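Local coordinates for protein endo-beta-mannanase (Opitutaceae bacterium TAV5, PDB 7BOB) that hydrolyses beta-1,4-linked mannosides as a glycosyl hydrolase family 5 exo-beta-1,4-mannosidase, probably releasing mannose from chain ends in a termite hindgut, at residues Glu39-Ile42 and Phe43-Asp47; Ala131-Ala134 and Arg135-Thr139. All blocks are in the same frame, centred on the assembly; numbering follows the deposited sequence.

Contact 1 and contact 2 are each a local i to i+4 contact within one helix of the (beta/alpha)8 barrel that glycosyl hydrolase family 5 enzymes share. They lie in different helices, 39-51 and 124-141, with centres about 26 Å apart and nearest atoms about 16 Å apart, and they do not touch. Contact 1 is partly buried: a glutamate stacks over one face of a phenylalanine, and a water joins two carboxylates. Contact 2 is buried, with no exposed residue among those that touch; alanines meet helix 168-183, a tyrosine and an isoleucine touch strand 56-62, and threonine hydroxyls bond back to the backbone. Carboxylates thus dominate the first, hydroxyls and apolar groups the second.

Contact 1: residues Glu39-Ile42 and Phe43-Asp47; sequences EDEI and FSDLD
Glu39 lies over one face of the Phe43 ring, one turn further along helix 39-51, which follows strand 20-23 of the (beta/alpha)8 barrel. CG of Glu39 makes a CH-pi contact, 3.7 Å from the centroid of the Phe43 ring and close to the ring normal. Beyond it the carboxylate is stacked almost parallel to the ring, the planes 10° apart, with OE2 of Glu39 3.6 Å from CE2 of Phe43. Glu39 takes this course because its CG is anti to the backbone N (chi1 -169°) and the chain stays extended to CD. Arg83 forms a salt bridge with OE2 and Trp37 a hydrogen bond with OE1, so the carboxylate has partners for both oxygens while it covers the ring. The backbone C of Ile42 lies at the ring's edge, while its CG2 makes an apolar contact with CD1 of Phe43 at 3.9 Å; Ile42 and Phe43 both also reach helix 75-89, through Leu84 and Ala87.

Another flank of the helix carries Glu41 and Asp45, side by side and pointing the same way, their carboxylate planes 68° apart. The like charges do not meet directly: OE2 of Glu41 and OD2 of Asp45 are 4.6 Å apart. Ser28 OG hydrogen-bonds OE1 of Glu41; Tyr24 OH hydrogen-bonds OD2 of Asp45, and Lys320, in a salt bridge with its OD1, probably offsets part of the negative charge. One water bridges the pair, donating to OE2 of Glu41 at 2.7 Å and to OD2 of Asp45 at 2.6 Å.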
loop_
_atom_site.group_PDB
_atom_site.type_symbol
_atom_site.label_atom_id
_atom_site.label_comp_id
_atom_site.label_asym_id
_atom_site.label_seq_id
_atom_site.Cartn_x
_atom_site.Cartn_y
_atom_site.Cartn_z
ATOM N N GLU A 39 -4.977 -46.315 -13.154
ATOM C CA GLU A 39 -6.332 -46.478 -13.669
ATOM C C GLU A 39 -7.188 -47.361 -12.770
ATOM O O GLU A 39 -8.366 -47.056 -12.550
ATOM C CB GLU A 39 -6.308 -47.018 -15.086
ATOM C CG GLU A 39 -7.680 -46.933 -15.746
ATOM C CD GLU A 39 -7.673 -47.411 -17.190
ATOM O OE1 GLU A 39 -7.347 -46.602 -18.087
ATOM O OE2 GLU A 39 -8.005 -48.592 -17.426
ATOM N N ASP A 40 -6.633 -48.448 -12.223
ATOM C CA ASP A 40 -7.439 -49.256 -11.305
ATOM C C ASP A 40 -7.864 -48.429 -10.101
ATOM O O ASP A 40 -9.021 -48.500 -9.665
ATOM C CB ASP A 40 -6.673 -50.493 -10.845
ATOM C CG ASP A 40 -6.562 -51.554 -11.933
ATOM O OD1 ASP A 40 -7.216 -51.406 -13.001
ATOM O OD2 ASP A 40 -5.814 -52.537 -11.714
ATOM N N GLU A 41 -6.940 -47.625 -9.561
ATOM C CA GLU A 41 -7.267 -46.752 -8.440
ATOM C C GLU A 41 -8.400 -45.797 -8.808
ATOM O O GLU A 41 -9.381 -45.675 -8.070
ATOM C CB GLU A 41 -6.015 -45.992 -7.995
ATOM C CG GLU A 41 -6.257 -44.964 -6.870
ATOM C CD GLU A 41 -4.971 -44.286 -6.390
ATOM O OE1 GLU A 41 -3.899 -44.527 -7.003
ATOM O OE2 GLU A 41 -5.039 -43.513 -5.395
ATOM N N ILE A 42 -8.294 -45.133 -9.966
ATOM C CA ILE A 42 -9.335 -44.194 -10.399
ATOM C C ILE A 42 -10.696 -44.892 -10.494
ATOM O O ILE A 42 -11.700 -44.430 -9.929
ATOM C CB ILE A 42 -8.939 -43.554 -11.739
ATOM C CG1 ILE A 42 -7.681 -42.689 -11.579
ATOM C CG2 ILE A 42 -10.087 -42.760 -12.321
ATOM C CD1 ILE A 42 -6.973 -42.335 -12.907
ATOM N N PHE A 43 -10.748 -46.026 -11.207
ATOM C CA PHE A 43 -12.026 -46.694 -11.432
ATOM C C PHE A 43 -12.590 -47.235 -10.122
ATOM O O PHE A 43 -13.809 -47.219 -9.900
ATOM C CB PHE A 43 -11.856 -47.813 -12.474
ATOM C CG PHE A 43 -11.589 -47.316 -13.891
ATOM C CD1 PHE A 43 -11.378 -45.954 -14.157
ATOM C CD2 PHE A 43 -11.557 -48.216 -14.964
ATOM C CE1 PHE A 43 -11.123 -45.496 -15.460
ATOM C CE2 PHE A 43 -11.292 -47.776 -16.280
ATOM C CZ PHE A 43 -11.079 -46.409 -16.530
ATOM N N SER A 44 -11.715 -47.695 -9.227
ATOM C CA SER A 44 -12.187 -48.091 -7.911
ATOM C C SER A 44 -12.760 -46.894 -7.155
ATOM O O SER A 44 -13.739 -47.042 -6.407
ATOM C CB SER A 44 -11.053 -48.749 -7.127
ATOM O OG SER A 44 -11.394 -48.853 -5.758
ATOM N N ASP A 45 -12.198 -45.694 -7.372
ATOM C CA ASP A 45 -12.758 -44.497 -6.731
ATOM C C ASP A 45 -14.098 -44.114 -7.356
ATOM O O ASP A 45 -15.011 -43.661 -6.655
ATOM C CB ASP A 45 -11.771 -43.319 -6.825
ATOM C CG ASP A 45 -10.622 -43.430 -5.836
ATOM O OD1 ASP A 45 -10.755 -44.120 -4.797
ATOM O OD2 ASP A 45 -9.564 -42.826 -6.107
ATOM N N LEU A 46 -14.225 -44.249 -8.679
ATOM C CA LEU A 46 -15.510 -43.960 -9.300
ATOM C C LEU A 46 -16.577 -44.926 -8.796
ATOM O O LEU A 46 -17.707 -44.511 -8.510
ATOM C CB LEU A 46 -15.391 -44.014 -10.817
ATOM C CG LEU A 46 -14.447 -43.023 -11.488
ATOM C CD1 LEU A 46 -14.434 -43.340 -12.969
ATOM C CD2 LEU A 46 -14.937 -41.625 -11.289
ATOM N N ASP A 47 -16.223 -46.209 -8.636
ATOM C CA ASP A 47 -17.144 -47.170 -8.023
ATOM C C ASP A 47 -17.564 -46.706 -6.637
ATOM O O ASP A 47 -18.747 -46.740 -6.284
ATOM C CB ASP A 47 -16.499 -48.553 -7.919
ATOM C CG ASP A 47 -16.479 -49.303 -9.240
ATOM O OD1 ASP A 47 -17.241 -48.943 -10.162
ATOM O OD2 ASP A 47 -15.678 -50.255 -9.350
HETATM O O HOH W 1 -7.470 -42.514 -4.614
#

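Contact 2: residues Ala131-Ala134 and Arg135-Thr139; sequences AAYA and RTITT
Ala131 gives its carbonyl O to the backbone N of Arg135 at 2.9 Å, an ordinary i to i+4 bond of helix 124-141, which follows strand 94-101 in the (beta/alpha)8 barrel. Its methyl meets Arg177 and Met178 of helix 168-183.

Ala132 lies beneath the guanidinium of Arg135, its CA over one face and 4.0 Å from NH2. The arginine chain bends at chi3 (58°), which carries the group back along the helix, and NH1 forms a salt bridge with Glu184. The carbonyl O of Ala132 is gripped twice by Thr136: by the backbone N of Thr136 and by its OG1, the latter 2.8 Å from O of Ala132. These two donors come from opposite faces of the carbonyl plane, the hydroxyl lying 39° out of it.

The ring of Tyr133 meets Ile137 obliquely. CE1 of Tyr133 is 3.5 Å from CG1 of Ile137 and 3.7 Å from its CD1, and both residues also touch Val61 of strand 56-62. The tyrosine OH bonds to the carbonyl O of Leu99, and the ring stacks with Trp63, so its position is defined at the hydroxyl as well as along the ring. A leucine here would probably leave the Leu99 carbonyl without this donor and Trp63 without its stacking partner.

Ala134 packs its methyl against Ile182 of helix 168-183, which Thr138 also touches. Placed beside its own backbone N (chi1 -51°), OG1 of Thr138 can reach back one turn: it donates to the carbonyl O of Ala134 at 2.7 Å, while Thr138 N bonds to that same oxygen from the opposite face at 3.0 Å.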
loop_
_atom_site.group_PDB
_atom_site.type_symbol
_atom_site.label_atom_id
_atom_site.label_comp_id
_atom_site.label_asym_id
_atom_site.label_seq_id
_atom_site.Cartn_x
_atom_site.Cartn_y
_atom_site.Cartn_z
ATOM N N ALA A 131 -8.154 -20.316 -26.903
ATOM C CA ALA A 131 -9.333 -20.655 -27.693
ATOM C C ALA A 131 -9.158 -22.001 -28.389
ATOM O O ALA A 131 -10.042 -22.864 -28.334
ATOM C CB ALA A 131 -9.614 -19.554 -28.718
ATOM N N ALA A 132 -8.013 -22.205 -29.040
ATOM C CA ALA A 132 -7.793 -23.471 -29.733
ATOM C C ALA A 132 -7.832 -24.634 -28.755
ATOM O O ALA A 132 -8.398 -25.690 -29.057
ATOM C CB ALA A 132 -6.463 -23.439 -30.475
ATOM N N TYR A 133 -7.264 -24.444 -27.562
ATOM C CA TYR A 133 -7.267 -25.502 -26.555
ATOM C C TYR A 133 -8.682 -25.805 -26.076
ATOM O O TYR A 133 -9.041 -26.970 -25.881
ATOM C CB TYR A 133 -6.375 -25.100 -25.381
ATOM C CG TYR A 133 -6.555 -25.916 -24.120
ATOM C CD1 TYR A 133 -6.170 -27.253 -24.068
ATOM C CD2 TYR A 133 -7.088 -25.334 -22.967
ATOM C CE1 TYR A 133 -6.315 -28.000 -22.897
ATOM C CE2 TYR A 133 -7.247 -26.064 -21.793
ATOM C CZ TYR A 133 -6.854 -27.393 -21.760
ATOM O OH TYR A 133 -7.001 -28.112 -20.593
ATOM N N ALA A 134 -9.499 -24.771 -25.887
ATOM C CA ALA A 134 -10.878 -25.011 -25.479
ATOM C C ALA A 134 -11.639 -25.774 -26.556
ATOM O O ALA A 134 -12.389 -26.714 -26.256
ATOM C CB ALA A 134 -11.579 -23.689 -25.168
ATOM N N ARG A 135 -11.463 -25.376 -27.818
ATOM C CA ARG A 135 -12.126 -26.083 -28.906
ATOM C C ARG A 135 -11.643 -27.527 -29.001
ATOM O O ARG A 135 -12.455 -28.443 -29.194
ATOM C CB ARG A 135 -11.902 -25.342 -30.224
ATOM C CG ARG A 135 -12.576 -26.043 -31.399
ATOM C CD ARG A 135 -12.673 -25.153 -32.628
ATOM N NE ARG A 135 -11.345 -24.702 -33.038
ATOM C CZ ARG A 135 -10.894 -23.453 -32.906
ATOM N NH1 ARG A 135 -11.670 -22.508 -32.377
ATOM N NH2 ARG A 135 -9.660 -23.146 -33.309
ATOM N N THR A 136 -10.345 -27.758 -28.795
ATOM C CA THR A 136 -9.808 -29.111 -28.895
ATOM C C THR A 136 -10.401 -30.031 -27.840
ATOM O O THR A 136 -10.805 -31.158 -28.144
ATOM C CB THR A 136 -8.297 -29.097 -28.758
ATOM O OG1 THR A 136 -7.732 -28.294 -29.801
ATOM C CG2 THR A 136 -7.774 -30.516 -28.836
ATOM N N ILE A 137 -10.409 -29.596 -26.582
ATOM C CA ILE A 137 -10.950 -30.451 -25.530
ATOM C C ILE A 137 -12.431 -30.696 -25.768
ATOM O O ILE A 137 -12.897 -31.840 -25.713
ATOM C CB ILE A 137 -10.695 -29.855 -24.136
ATOM C CG1 ILE A 137 -9.199 -29.593 -23.929
ATOM C CG2 ILE A 137 -11.228 -30.799 -23.073
ATOM C CD1 ILE A 137 -8.328 -30.848 -24.061
ATOM N N THR A 138 -13.184 -29.632 -26.072
ATOM C CA THR A 138 -14.609 -29.793 -26.351
ATOM C C THR A 138 -14.841 -30.810 -27.462
ATOM O O THR A 138 -15.768 -31.615 -27.386
ATOM C CB THR A 138 -15.239 -28.446 -26.713
ATOM O OG1 THR A 138 -14.905 -27.469 -25.716
ATOM C CG2 THR A 138 -16.749 -28.559 -26.774
ATOM N N THR A 139 -13.996 -30.796 -28.495
ATOM C CA THR A 139 -14.076 -31.814 -29.533
ATOM C C THR A 139 -14.038 -33.213 -28.928
ATOM O O THR A 139 -14.855 -34.069 -29.278
ATOM C CB THR A 139 -12.946 -31.625 -30.544
ATOM O OG1 THR A 139 -13.302 -30.588 -31.464
ATOM C CG2 THR A 139 -12.705 -32.904 -31.326
#